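Ficolin-3 (Homo sapiens, PDB 2J5Z) binds galactose through its calcium-containing fibrinogen-like domain and probably acts as a recognition lectin of innate immunity. Local coordinates at residues Arg13-Leu18 against Gly51-Gln56; Gln56-Gly61 against Glu80-Leu85; Trp99-Glu104 against Ala118-Leu123; Gly139-Ser144 against Ile201-Gly206. One frame throughout, in Å; residues are numbered along the deposited sequence.

Contact 1 of 4, residues Arg13-Leu18 against Gly51-Gln56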
loop_
_atom_site.group_PDB
_atom_site.type_symbol
_atom_site.label_atom_id
_atom_site.label_comp_id
_atom_site.label_asym_id
_atom_site.label_seq_id
_atom_site.Cartn_x
_atom_site.Cartn_y
_atom_site.Cartn_z
ATOM N N ARG A 13 -10.453 12.081 -16.070
ATOM C CA ARG A 13 -9.798 13.380 -15.942
ATOM C C ARG A 13 -9.602 13.842 -14.492
ATOM O O ARG A 13 -8.862 14.795 -14.230
ATOM C CB ARG A 13 -10.569 14.429 -16.747
ATOM C CG ARG A 13 -10.761 14.030 -18.205
ATOM C CD ARG A 13 -11.796 14.895 -18.909
ATOM N NE ARG A 13 -13.139 14.713 -18.365
ATOM C CZ ARG A 13 -14.255 15.019 -19.020
ATOM N NH1 ARG A 13 -14.190 15.512 -20.251
ATOM N NH2 ARG A 13 -15.438 14.822 -18.451
ATOM N N ASN A 14 -10.268 13.169 -13.556
ATOM C CA ASN A 14 -10.103 13.462 -12.135
ATOM C C ASN A 14 -10.678 12.352 -11.267
ATOM O O ASN A 14 -11.201 11.373 -11.786
ATOM C CB ASN A 14 -10.761 14.790 -11.776
ATOM C CG ASN A 14 -12.219 14.858 -12.194
ATOM O OD1 ASN A 14 -13.011 13.945 -11.922
ATOM N ND2 ASN A 14 -12.590 15.956 -12.842
ATOM N N CYS A 15 -10.576 12.509 -9.952
ATOM C CA CYS A 15 -11.062 11.472 -9.037
ATOM C C CYS A 15 -12.585 11.448 -8.962
ATOM O O CYS A 15 -13.179 10.392 -8.696
ATOM C CB CYS A 15 -10.447 11.622 -7.639
ATOM S SG CYS A 15 -8.663 11.311 -7.572
ATOM N N ARG A 16 -13.225 12.587 -9.210
ATOM C CA ARG A 16 -14.693 12.629 -9.196
ATOM C C ARG A 16 -15.258 11.737 -10.287
ATOM O O ARG A 16 -16.244 11.035 -10.074
ATOM C CB ARG A 16 -15.246 14.039 -9.398
ATOM C CG ARG A 16 -14.583 15.124 -8.612
ATOM C CD ARG A 16 -15.269 16.464 -8.885
ATOM N NE ARG A 16 -16.389 16.670 -7.971
ATOM C CZ ARG A 16 -16.795 17.862 -7.540
ATOM N NH1 ARG A 16 -16.170 18.964 -7.934
ATOM N NH2 ARG A 16 -17.814 17.951 -6.696
ATOM N N GLU A 17 -14.627 11.762 -11.458
ATOM C CA GLU A 17 -15.083 10.959 -12.588
ATOM C C GLU A 17 -14.906 9.463 -12.341
ATOM O O GLU A 17 -15.743 8.656 -12.754
ATOM C CB GLU A 17 -14.380 11.386 -13.884
ATOM C CG GLU A 17 -14.943 12.669 -14.477
ATOM C CD GLU A 17 -14.271 13.084 -15.776
ATOM O OE1 GLU A 17 -13.403 12.337 -16.279
ATOM O OE2 GLU A 17 -14.618 14.164 -16.297
ATOM N N LEU A 18 -13.818 9.096 -11.670
ATOM C CA LEU A 18 -13.581 7.713 -11.301
ATOM C C LEU A 18 -14.673 7.257 -10.340
ATOM O O LEU A 18 -15.221 6.169 -10.497
ATOM C CB LEU A 18 -12.196 7.543 -10.653
ATOM C CG LEU A 18 -11.068 7.404 -11.679
ATOM C CD1 LEU A 18 -9.703 7.681 -11.043
ATOM C CD2 LEU A 18 -11.126 6.014 -12.309
ATOM N N GLY A 51 -14.022 11.775 -4.048
ATOM C CA GLY A 51 -13.607 12.387 -5.315
ATOM C C GLY A 51 -12.436 13.352 -5.181
ATOM O O GLY A 51 -12.203 14.190 -6.067
ATOM N N TRP A 52 -11.690 13.229 -4.091
ATOM C CA TRP A 52 -10.557 14.128 -3.824
ATOM C C TRP A 52 -9.229 13.583 -4.333
ATOM O O TRP A 52 -8.868 12.454 -4.040
ATOM C CB TRP A 52 -10.405 14.379 -2.330
ATOM C CG TRP A 52 -11.561 15.085 -1.693
ATOM C CD1 TRP A 52 -12.640 14.511 -1.083
ATOM C CD2 TRP A 52 -11.727 16.493 -1.564
ATOM N NE1 TRP A 52 -13.475 15.473 -0.599
ATOM C CE2 TRP A 52 -12.941 16.706 -0.875
ATOM C CE3 TRP A 52 -10.976 17.597 -1.964
ATOM C CZ2 TRP A 52 -13.419 17.979 -0.583
ATOM C CZ3 TRP A 52 -11.462 18.873 -1.681
ATOM C CH2 TRP A 52 -12.669 19.048 -0.993
ATOM N N LEU A 53 -8.487 14.411 -5.064
ATOM C CA LEU A 53 -7.152 14.041 -5.510
ATOM C C LEU A 53 -6.166 14.525 -4.451
ATOM O O LEU A 53 -5.992 15.725 -4.259
ATOM C CB LEU A 53 -6.847 14.699 -6.864
ATOM C CG LEU A 53 -5.718 14.123 -7.721
ATOM C CD1 LEU A 53 -5.793 14.746 -9.125
ATOM C CD2 LEU A 53 -4.352 14.351 -7.057
ATOM N N VAL A 54 -5.524 13.589 -3.761
ATOM C CA VAL A 54 -4.588 13.927 -2.700
ATOM C C VAL A 54 -3.215 14.126 -3.300
ATOM O O VAL A 54 -2.634 13.178 -3.846
ATOM C CB VAL A 54 -4.521 12.818 -1.637
ATOM C CG1 VAL A 54 -3.536 13.196 -0.499
ATOM C CG2 VAL A 54 -5.937 12.526 -1.094
ATOM N N PHE A 55 -2.685 15.345 -3.202
ATOM C CA PHE A 55 -1.410 15.626 -3.867
ATOM C C PHE A 55 -0.226 15.788 -2.915
ATOM O O PHE A 55 0.914 15.892 -3.361
ATOM C CB PHE A 55 -1.514 16.833 -4.829
ATOM C CG PHE A 55 -1.771 18.178 -4.155
ATOM C CD1 PHE A 55 -0.714 18.989 -3.746
ATOM C CD2 PHE A 55 -3.070 18.653 -4.006
ATOM C CE1 PHE A 55 -0.948 20.235 -3.137
ATOM C CE2 PHE A 55 -3.319 19.904 -3.416
ATOM C CZ PHE A 55 -2.252 20.697 -2.991
ATOM N N GLN A 56 -0.504 15.855 -1.612
ATOM C CA GLN A 56 0.562 15.933 -0.598
ATOM C C GLN A 56 0.107 15.183 0.648
ATOM O O GLN A 56 -1.059 15.226 1.007
ATOM C CB GLN A 56 0.877 17.393 -0.243
ATOM C CG GLN A 56 2.139 17.578 0.637
ATOM C CD GLN A 56 1.845 17.780 2.130
ATOM O OE1 GLN A 56 0.816 17.354 2.649
ATOM N NE2 GLN A 56 2.770 18.430 2.817
HETATM O O HOH W 1 -10.880 14.976 -8.243
#

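Contact 2 of 4, residues Gln56-Gly61 against Glu80-Leu85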
loop_
_atom_site.group_PDB
_atom_site.type_symbol
_atom_site.label_atom_id
_atom_site.label_comp_id
_atom_site.label_asym_id
_atom_site.label_seq_id
_atom_site.Cartn_x
_atom_site.Cartn_y
_atom_site.Cartn_z
ATOM N N GLN A 56 -0.504 15.855 -1.612
ATOM C CA GLN A 56 0.562 15.933 -0.598
ATOM C C GLN A 56 0.107 15.183 0.648
ATOM O O GLN A 56 -1.059 15.226 1.007
ATOM C CB GLN A 56 0.877 17.393 -0.243
ATOM C CG GLN A 56 2.139 17.578 0.637
ATOM C CD GLN A 56 1.845 17.780 2.130
ATOM O OE1 GLN A 56 0.816 17.354 2.649
ATOM N NE2 GLN A 56 2.770 18.430 2.817
ATOM N N ARG A 57 1.031 14.478 1.296
ATOM C CA ARG A 57 0.668 13.743 2.486
ATOM C C ARG A 57 1.902 13.647 3.372
ATOM O O ARG A 57 2.981 13.306 2.888
ATOM C CB ARG A 57 0.151 12.354 2.090
ATOM C CG ARG A 57 -0.419 11.519 3.200
ATOM C CD ARG A 57 -1.289 10.391 2.612
ATOM N NE ARG A 57 -0.493 9.347 1.971
ATOM C CZ ARG A 57 -1.009 8.256 1.416
ATOM N NH1 ARG A 57 -2.321 8.073 1.401
ATOM N NH2 ARG A 57 -0.217 7.348 0.866
ATOM N N ARG A 58 1.727 13.987 4.649
ATOM C CA ARG A 58 2.756 13.808 5.700
ATOM C C ARG A 58 2.179 12.883 6.767
ATOM O O ARG A 58 1.010 13.008 7.107
ATOM C CB ARG A 58 3.094 15.143 6.353
ATOM C CG ARG A 58 3.599 16.227 5.410
ATOM C CD ARG A 58 4.747 15.773 4.530
ATOM N NE ARG A 58 6.041 15.641 5.234
ATOM C CZ ARG A 58 6.819 16.649 5.619
ATOM N NH1 ARG A 58 6.446 17.921 5.444
ATOM N NH2 ARG A 58 7.982 16.384 6.215
ATOM N N GLN A 59 2.989 11.968 7.303
ATOM C CA GLN A 59 2.464 10.895 8.164
ATOM C C GLN A 59 3.446 10.381 9.221
ATOM O O GLN A 59 3.033 10.019 10.320
ATOM C CB GLN A 59 2.047 9.677 7.321
ATOM C CG GLN A 59 1.119 9.962 6.177
ATOM C CD GLN A 59 0.430 8.726 5.674
ATOM O OE1 GLN A 59 -0.761 8.758 5.351
ATOM N NE2 GLN A 59 1.160 7.619 5.619
ATOM N N ASP A 60 4.726 10.310 8.878
ATOM C CA ASP A 60 5.681 9.591 9.731
ATOM C C ASP A 60 7.126 10.065 9.638
ATOM O O ASP A 60 7.995 9.575 10.373
ATOM C CB ASP A 60 5.594 8.074 9.465
ATOM C CG ASP A 60 5.863 7.698 8.006
ATOM O OD1 ASP A 60 5.595 6.535 7.640
ATOM O OD2 ASP A 60 6.341 8.538 7.225
ATOM N N GLY A 61 7.393 11.011 8.747
ATOM C CA GLY A 61 8.737 11.537 8.589
ATOM C C GLY A 61 9.686 10.596 7.866
ATOM O O GLY A 61 10.906 10.767 7.929
ATOM N N GLU A 80 2.976 4.482 -0.620
ATOM C CA GLU A 80 2.493 3.872 0.627
ATOM C C GLU A 80 2.455 4.861 1.783
ATOM O O GLU A 80 1.779 4.629 2.803
ATOM C CB GLU A 80 3.451 2.733 0.998
ATOM C CG GLU A 80 3.021 1.838 2.129
ATOM C CD GLU A 80 4.109 0.841 2.494
ATOM O OE1 GLU A 80 5.289 1.251 2.582
ATOM O OE2 GLU A 80 3.785 -0.350 2.687
ATOM N N SER A 81 3.196 5.956 1.649
ATOM C CA SER A 81 3.329 6.884 2.759
ATOM C C SER A 81 3.295 8.337 2.293
ATOM O O SER A 81 2.264 8.824 1.813
ATOM C CB SER A 81 4.589 6.575 3.591
ATOM O OG SER A 81 5.804 6.771 2.875
ATOM N N GLU A 82 4.432 9.009 2.394
ATOM C CA GLU A 82 4.496 10.453 2.196
ATOM C C GLU A 82 4.927 10.808 0.779
ATOM O O GLU A 82 5.783 10.133 0.205
ATOM C CB GLU A 82 5.466 11.049 3.203
ATOM C CG GLU A 82 5.123 10.695 4.643
ATOM C CD GLU A 82 6.043 11.382 5.628
ATOM O OE1 GLU A 82 7.261 11.431 5.370
ATOM O OE2 GLU A 82 5.540 11.905 6.639
ATOM N N PHE A 83 4.327 11.859 0.212
ATOM C CA PHE A 83 4.705 12.285 -1.134
ATOM C C PHE A 83 4.305 13.720 -1.457
ATOM O O PHE A 83 3.500 14.335 -0.750
ATOM C CB PHE A 83 4.076 11.364 -2.189
ATOM C CG PHE A 83 2.581 11.336 -2.142
ATOM C CD1 PHE A 83 1.833 12.286 -2.829
ATOM C CD2 PHE A 83 1.916 10.355 -1.409
ATOM C CE1 PHE A 83 0.456 12.259 -2.777
ATOM C CE2 PHE A 83 0.547 10.315 -1.364
ATOM C CZ PHE A 83 -0.194 11.266 -2.031
ATOM N N TRP A 84 4.909 14.234 -2.528
ATOM C CA TRP A 84 4.481 15.470 -3.190
ATOM C C TRP A 84 4.264 15.095 -4.659
ATOM O O TRP A 84 5.183 14.601 -5.315
ATOM C CB TRP A 84 5.575 16.541 -3.062
ATOM C CG TRP A 84 5.258 17.808 -3.802
ATOM C CD1 TRP A 84 5.715 18.181 -5.040
ATOM C CD2 TRP A 84 4.400 18.861 -3.350
ATOM N NE1 TRP A 84 5.195 19.418 -5.377
ATOM C CE2 TRP A 84 4.394 19.857 -4.352
ATOM C CE3 TRP A 84 3.655 19.068 -2.183
ATOM C CZ2 TRP A 84 3.652 21.041 -4.229
ATOM C CZ3 TRP A 84 2.921 20.250 -2.058
ATOM C CH2 TRP A 84 2.926 21.215 -3.072
ATOM N N LEU A 85 3.066 15.327 -5.196
ATOM C CA LEU A 85 2.726 14.817 -6.526
ATOM C C LEU A 85 3.594 15.430 -7.630
ATOM O O LEU A 85 3.880 14.775 -8.639
ATOM C CB LEU A 85 1.250 15.099 -6.841
ATOM C CG LEU A 85 0.710 14.508 -8.140
ATOM C CD1 LEU A 85 0.738 12.983 -8.127
ATOM C CD2 LEU A 85 -0.730 15.018 -8.353
HETATM O O HOH W 2 8.554 13.602 6.087
HETATM O O HOH W 3 -0.919 5.740 3.943
#

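Contact 3 of 4, residues Trp99-Glu104 against Ala118-Leu123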
loop_
_atom_site.group_PDB
_atom_site.type_symbol
_atom_site.label_atom_id
_atom_site.label_comp_id
_atom_site.label_asym_id
_atom_site.label_seq_id
_atom_site.Cartn_x
_atom_site.Cartn_y
_atom_site.Cartn_z
ATOM N N TRP A 99 -10.913 23.484 -9.242
ATOM C CA TRP A 99 -10.517 22.536 -8.213
ATOM C C TRP A 99 -10.483 23.223 -6.860
ATOM O O TRP A 99 -9.693 24.138 -6.651
ATOM C CB TRP A 99 -9.121 21.982 -8.489
ATOM C CG TRP A 99 -8.927 21.315 -9.821
ATOM C CD1 TRP A 99 -8.810 21.927 -11.038
ATOM C CD2 TRP A 99 -8.753 19.912 -10.059
ATOM N NE1 TRP A 99 -8.602 20.985 -12.022
ATOM C CE2 TRP A 99 -8.554 19.743 -11.444
ATOM C CE3 TRP A 99 -8.743 18.781 -9.234
ATOM C CZ2 TRP A 99 -8.362 18.487 -12.023
ATOM C CZ3 TRP A 99 -8.549 17.530 -9.817
ATOM C CH2 TRP A 99 -8.361 17.399 -11.198
ATOM N N GLU A 100 -11.331 22.775 -5.944
ATOM C CA GLU A 100 -11.336 23.308 -4.591
ATOM C C GLU A 100 -10.216 22.639 -3.804
ATOM O O GLU A 100 -9.891 21.475 -4.052
ATOM C CB GLU A 100 -12.686 23.034 -3.921
ATOM C CG GLU A 100 -13.068 21.575 -3.955
ATOM C CD GLU A 100 -14.445 21.263 -3.382
ATOM O OE1 GLU A 100 -14.924 22.016 -2.501
ATOM O OE2 GLU A 100 -15.026 20.237 -3.813
ATOM N N LEU A 101 -9.614 23.385 -2.884
ATOM C CA LEU A 101 -8.555 22.858 -2.033
ATOM C C LEU A 101 -9.072 22.567 -0.628
ATOM O O LEU A 101 -9.646 23.447 0.020
ATOM C CB LEU A 101 -7.395 23.856 -1.932
ATOM C CG LEU A 101 -6.260 23.461 -0.967
ATOM C CD1 LEU A 101 -5.458 22.231 -1.475
ATOM C CD2 LEU A 101 -5.314 24.626 -0.720
ATOM N N ARG A 102 -8.851 21.337 -0.171
ATOM C CA ARG A 102 -9.031 20.994 1.233
ATOM C C ARG A 102 -7.686 20.625 1.853
ATOM O O ARG A 102 -6.928 19.824 1.284
ATOM C CB ARG A 102 -10.012 19.827 1.359
ATOM C CG ARG A 102 -10.116 19.249 2.752
ATOM C CD ARG A 102 -11.222 18.209 2.788
ATOM N NE ARG A 102 -11.201 17.432 4.022
ATOM C CZ ARG A 102 -12.071 17.582 5.016
ATOM N NH1 ARG A 102 -13.052 18.469 4.919
ATOM N NH2 ARG A 102 -11.968 16.822 6.103
ATOM N N VAL A 103 -7.393 21.231 3.001
ATOM C CA VAL A 103 -6.203 20.908 3.785
ATOM C C VAL A 103 -6.652 20.197 5.073
ATOM O O VAL A 103 -7.541 20.691 5.772
ATOM C CB VAL A 103 -5.408 22.183 4.129
ATOM C CG1 VAL A 103 -4.294 21.886 5.117
ATOM C CG2 VAL A 103 -4.835 22.826 2.843
ATOM N N GLU A 104 -6.060 19.038 5.358
ATOM C CA GLU A 104 -6.334 18.312 6.606
ATOM C C GLU A 104 -5.115 18.254 7.522
ATOM O O GLU A 104 -4.008 17.955 7.084
ATOM C CB GLU A 104 -6.769 16.883 6.308
ATOM C CG GLU A 104 -8.041 16.755 5.518
ATOM C CD GLU A 104 -8.467 15.305 5.407
ATOM O OE1 GLU A 104 -7.646 14.435 5.777
ATOM O OE2 GLU A 104 -9.603 15.042 4.964
ATOM N N ALA A 118 -11.899 27.950 -2.178
ATOM C CA ALA A 118 -12.799 27.741 -3.305
ATOM C C ALA A 118 -12.110 27.173 -4.545
ATOM O O ALA A 118 -12.689 26.341 -5.259
ATOM C CB ALA A 118 -13.500 29.066 -3.660
ATOM N N THR A 119 -10.902 27.668 -4.824
ATOM C CA THR A 119 -10.109 27.196 -5.972
ATOM C C THR A 119 -8.619 27.111 -5.648
ATOM O O THR A 119 -8.131 27.742 -4.709
ATOM C CB THR A 119 -10.272 28.092 -7.245
ATOM O OG1 THR A 119 -9.818 29.420 -6.957
ATOM C CG2 THR A 119 -11.729 28.138 -7.730
ATOM N N PHE A 120 -7.904 26.330 -6.450
ATOM C CA PHE A 120 -6.461 26.193 -6.345
ATOM C C PHE A 120 -5.924 25.957 -7.753
ATOM O O PHE A 120 -6.427 25.109 -8.494
ATOM C CB PHE A 120 -6.121 24.991 -5.437
ATOM C CG PHE A 120 -4.665 24.598 -5.416
ATOM C CD1 PHE A 120 -3.829 25.027 -4.382
ATOM C CD2 PHE A 120 -4.137 23.751 -6.386
ATOM C CE1 PHE A 120 -2.484 24.642 -4.344
ATOM C CE2 PHE A 120 -2.803 23.368 -6.358
ATOM C CZ PHE A 120 -1.980 23.795 -5.336
ATOM N N ARG A 121 -4.895 26.704 -8.110
ATOM C CA ARG A 121 -4.261 26.546 -9.414
ATOM C C ARG A 121 -2.817 26.953 -9.292
ATOM O O ARG A 121 -2.493 27.882 -8.549
ATOM C CB ARG A 121 -4.982 27.438 -10.433
ATOM C CG ARG A 121 -4.404 27.432 -11.815
ATOM C CD ARG A 121 -5.356 28.130 -12.797
ATOM N NE ARG A 121 -5.599 29.514 -12.398
ATOM C CZ ARG A 121 -4.884 30.558 -12.805
ATOM N NH1 ARG A 121 -3.871 30.396 -13.660
ATOM N NH2 ARG A 121 -5.201 31.776 -12.373
ATOM N N LEU A 122 -1.924 26.262 -10.006
ATOM C CA LEU A 122 -0.547 26.736 -10.077
ATOM C C LEU A 122 -0.249 27.238 -11.478
ATOM O O LEU A 122 -0.642 26.603 -12.469
ATOM C CB LEU A 122 0.461 25.627 -9.729
ATOM C CG LEU A 122 0.425 24.977 -8.356
ATOM C CD1 LEU A 122 1.651 24.073 -8.183
ATOM C CD2 LEU A 122 0.349 26.038 -7.256
ATOM N N LEU A 123 0.433 28.369 -11.562
ATOM C CA LEU A 123 0.921 28.848 -12.856
ATOM C C LEU A 123 2.028 27.915 -13.316
ATOM O O LEU A 123 2.403 26.997 -12.580
ATOM C CB LEU A 123 1.404 30.293 -12.753
ATOM C CG LEU A 123 0.294 31.355 -12.832
ATOM C CD1 LEU A 123 -0.692 31.187 -11.687
ATOM C CD2 LEU A 123 0.854 32.771 -12.854
HETATM O O HOH W 4 -8.778 25.410 -9.856
#

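Contact 4 of 4, residues Gly139-Ser144 against Ile201-Gly206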
loop_
_atom_site.group_PDB
_atom_site.type_symbol
_atom_site.label_atom_id
_atom_site.label_comp_id
_atom_site.label_asym_id
_atom_site.label_seq_id
_atom_site.Cartn_x
_atom_site.Cartn_y
_atom_site.Cartn_z
ATOM N N GLY A 139 -13.163 26.464 7.798
ATOM C CA GLY A 139 -12.076 25.648 8.304
ATOM C C GLY A 139 -11.804 25.849 9.773
ATOM O O GLY A 139 -11.460 26.943 10.208
ATOM N N THR A 140 -11.932 24.775 10.536
ATOM C CA THR A 140 -11.577 24.819 11.958
ATOM C C THR A 140 -10.105 25.172 12.182
ATOM O O THR A 140 -9.728 25.635 13.265
ATOM C CB THR A 140 -11.882 23.484 12.644
ATOM O OG1 THR A 140 -11.225 22.431 11.933
ATOM C CG2 THR A 140 -13.380 23.218 12.661
ATOM N N ALA A 141 -9.264 24.942 11.175
ATOM C CA ALA A 141 -7.849 25.272 11.297
ATOM C C ALA A 141 -7.582 26.749 11.019
ATOM O O ALA A 141 -6.505 27.260 11.323
ATOM C CB ALA A 141 -7.000 24.387 10.367
ATOM N N GLY A 142 -8.561 27.432 10.437
ATOM C CA GLY A 142 -8.383 28.839 10.080
ATOM C C GLY A 142 -7.598 29.006 8.788
ATOM O O GLY A 142 -7.073 28.043 8.239
ATOM N N ASP A 143 -7.525 30.235 8.301
ATOM C CA ASP A 143 -6.846 30.510 7.038
ATOM C C ASP A 143 -5.377 30.855 7.263
ATOM O O ASP A 143 -5.046 31.875 7.881
ATOM C CB ASP A 143 -7.576 31.640 6.302
ATOM C CG ASP A 143 -6.937 31.991 4.974
ATOM O OD1 ASP A 143 -6.035 31.253 4.513
ATOM O OD2 ASP A 143 -7.346 33.020 4.397
ATOM N N SER A 144 -4.487 30.000 6.754
ATOM C CA SER A 144 -3.054 30.285 6.795
ATOM C C SER A 144 -2.380 30.160 5.422
ATOM O O SER A 144 -1.160 30.039 5.341
ATOM C CB SER A 144 -2.344 29.361 7.791
ATOM O OG SER A 144 -2.663 29.710 9.132
ATOM N N ILE A 201 6.216 21.618 10.415
ATOM C CA ILE A 201 4.975 21.456 9.644
ATOM C C ILE A 201 3.889 22.252 10.363
ATOM O O ILE A 201 3.139 21.721 11.189
ATOM C CB ILE A 201 4.617 19.959 9.453
ATOM C CG1 ILE A 201 5.767 19.257 8.724
ATOM C CG2 ILE A 201 3.304 19.804 8.687
ATOM C CD1 ILE A 201 5.688 17.730 8.703
ATOM N N ASP A 202 3.851 23.545 10.047
ATOM C CA ASP A 202 3.140 24.551 10.843
ATOM C C ASP A 202 1.970 25.184 10.082
ATOM O O ASP A 202 2.019 25.327 8.858
ATOM C CB ASP A 202 4.095 25.676 11.244
ATOM C CG ASP A 202 5.269 25.199 12.091
ATOM O OD1 ASP A 202 5.194 24.100 12.673
ATOM O OD2 ASP A 202 6.275 25.942 12.167
ATOM N N TRP A 203 0.927 25.556 10.821
ATOM C CA TRP A 203 -0.235 26.278 10.287
ATOM C C TRP A 203 -0.547 27.385 11.298
ATOM O O TRP A 203 -1.149 27.120 12.337
ATOM C CB TRP A 203 -1.428 25.322 10.146
ATOM C CG TRP A 203 -2.612 25.833 9.316
ATOM C CD1 TRP A 203 -3.764 26.392 9.790
ATOM C CD2 TRP A 203 -2.747 25.798 7.881
ATOM N NE1 TRP A 203 -4.603 26.717 8.740
ATOM C CE2 TRP A 203 -3.996 26.371 7.562
ATOM C CE3 TRP A 203 -1.921 25.353 6.837
ATOM C CZ2 TRP A 203 -4.451 26.490 6.247
ATOM C CZ3 TRP A 203 -2.368 25.479 5.531
ATOM C CH2 TRP A 203 -3.621 26.040 5.246
ATOM N N ALA A 204 -0.109 28.608 11.003
ATOM C CA ALA A 204 -0.113 29.700 11.996
ATOM C C ALA A 204 -1.440 29.883 12.719
ATOM O O ALA A 204 -1.466 30.133 13.931
ATOM C CB ALA A 204 0.333 31.012 11.368
ATOM N N SER A 205 -2.537 29.775 11.981
ATOM C CA SER A 205 -3.851 30.070 12.527
ATOM C C SER A 205 -4.443 28.902 13.305
ATOM O O SER A 205 -5.504 29.032 13.925
ATOM C CB SER A 205 -4.803 30.490 11.410
ATOM O OG SER A 205 -5.079 29.391 10.549
ATOM N N GLY A 206 -3.765 27.758 13.256
ATOM C CA GLY A 206 -4.160 26.594 14.031
ATOM C C GLY A 206 -3.365 26.557 15.318
ATOM O O GLY A 206 -3.767 27.162 16.312
HETATM O O HOH W 5 -8.116 27.535 14.759
#

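Contact 1 of 4, residues Arg13-Leu18 against Gly51-Gln56
The first torsion of Cys15 sets SG anti to its own carbonyl carbon, beside the backbone N (chi1 -67°). This places the sulfur against the start of strand 52-58, with Cys15 SG 3.9 Å from Leu53 CB. Cys15 SG also lies 3.7 Å from Trp52 O. Cys15 CB packs on the carbonyl of Gly51. Arg16 adds a flank contact, its CG 3.6 Å from Gly51 O.

No direct hydrogen bond joins the two segments. A water bridges them instead. The water donates to Gly51 O (2.7 Å) and accepts a weak bond from Cys15 N (3.0 Å). The start of helix 15-20 is fixed locally: Asn14 is the N-cap, and its OD1 accepts from Glu17 N at 2.8 Å. Gly51 has positive phi (96°). With Trp52 it forms a G1 beta bulge facing Asp44, and its CA comes 4.0 Å from Arg16 CA.

Cys15 is disulfide-bonded to Cys43 in strand 38-44, the neighbour of strand 52-58. The chemistry is therefore one of a covalent link beside apolar packing, with a single water linking Cys15 N at the helix start to Gly51 O, the bond from Cys15 N being weak.

Contact 2 of 4, residues Gln56-Gly61 against Glu80-Leu85
Arg57 lays its guanidinium near the Phe83 ring, with Phe83 CE2 over one guanidinium face and 3.6 Å from Arg57 NE. The two planes are 65° apart. The chain bends at chi3 (72°), which turns the group side-on to the carbonyl of Ser81. Arg57 NE donates to Ser81 O at 2.8 Å, and Arg57 NH2 to the same oxygen at 3.0 Å. Both bonds lie close to the guanidinium plane. Arg57 NH1 forms a salt bridge with Glu80 of the third subunit.

Glu82 sends its carboxylate into the turn after strand 52-58. Its OE2 accepts three backbone N-H groups: Gln59 N at 2.6 Å, Asp60 N at 2.9 Å and Gly61 N at 2.9 Å. The Gln59 bond uses the anti lone pair, while the other two donors lie out of the carboxylate plane. Glu82 OE1 takes Val63 N and a water that also binds Arg58 NH2; Arg58 NH1 is hydrogen-bonded to Gly187 O. On the sheet face opposite Arg57 and Phe83, Gln56 CG meets the edge of the Trp84 ring at CE3, 3.5 Å away.

Arg57 and Phe83 form an antiparallel hydrogen-bonded pair, the bond from Phe83 N to Arg57 O being weak. Gln56 and Trp84 form a non-hydrogen-bonded one. This is a short antiparallel strand pairing in the sheet of the fibrinogen-like domain, followed by a turn whose N-H groups are bound by the Glu82 carboxylate.

Contact 3 of 4, residues Trp99-Glu104 against Ala118-Leu123
The Phe120 ring meets Leu101 obliquely, with CD1 4.0 Å from Leu101 CD2. Both side chains start out toward the opposite segment, which brings Leu101 CB and Phe120 CB to 3.9 Å. The Trp99 indole has a water at its edge, near the ring plane, and its NE1 donates to Gln96 O.

That water ties the backbones together. The water accepts from Trp99 N at 2.9 Å and donates to Phe120 O at 2.7 Å. Phe120 N reaches Trp99 O at 2.8 Å, but the bond is bent (121°) and weak. Trp99 O also receives a CA-H contact from Thr119, and Glu100 CA makes a similar one to Ala118 O.

Contact 3 is the open end of the hairpin of strands 101-106 and 112-122. Strand 215-220 pairs with strand 101-106, and strand 131-133 pairs with strand 112-122. The Phe120 ring meets Phe55 of strand 52-58 and touches Leu131, while Leu101 packs on Phe55 and Leu133.

Contact 4 of 4, residues Gly139-Ser144 against Ile201-Gly206
Ser144 sits over one face of the Trp203 indole, its CB 3.5 Å from the centroid of the five-membered ring and 12° off the normal. This is a CH-pi contact. The edge of the same ring faces the turn Gly139-Gly142. Trp203 NE1 donates to Gly142 O at 2.8 Å, nearly in the ring plane but from above the carbonyl plane. Ala141 CB packs 3.9 Å from Trp203 CD1.

Ser144 OG stands beside its own backbone N (chi1 -72°) and points to Ser205. Ser144 OG donates to Ser205 OG at 2.8 Å. Ser205 OG in turn donates to Ala141 O at 2.7 Å. Gly142 has positive phi (80°) and lies close against Ser205, with Gly142 C 3.1 Å from Ser205 OG. A water donates to both Thr140 O and Ser205 O.

Asp202 OD2, next to Trp203, is hydrogen-bonded to Tyr181 OH, in the galactose pocket. The hydroxyl chain thus satisfies Ala141 O and fixes the rotation of Ser205 and Ser144, while the N-H bond and Ser144 CB hold the indole in place.

Overall arrangement
Contacts 1 and 2 follow one another along strand 52-58 and share Gln56. Their centres are about 16 Å apart, and Phe55 O lies 2.9 Å from Leu85 N where they meet. Contact 3 belongs to the same sheet. It touches contact 1 where Trp52 CZ3 packs 3.5 Å from Arg102 CB, but has no touch with contact 2. Contact 4 joins two loops and meets the hairpin through Trp203 CZ3, 4.1 Å from Val103 CG1. It also meets contact 2, where Ile201 CD1 packs on Arg58 NH1. Contact 4 lies near the ligand: the Ala204 side chain is about 6 Å from the bound galactose. Contacts 1 and 4 have centres about 23 Å apart.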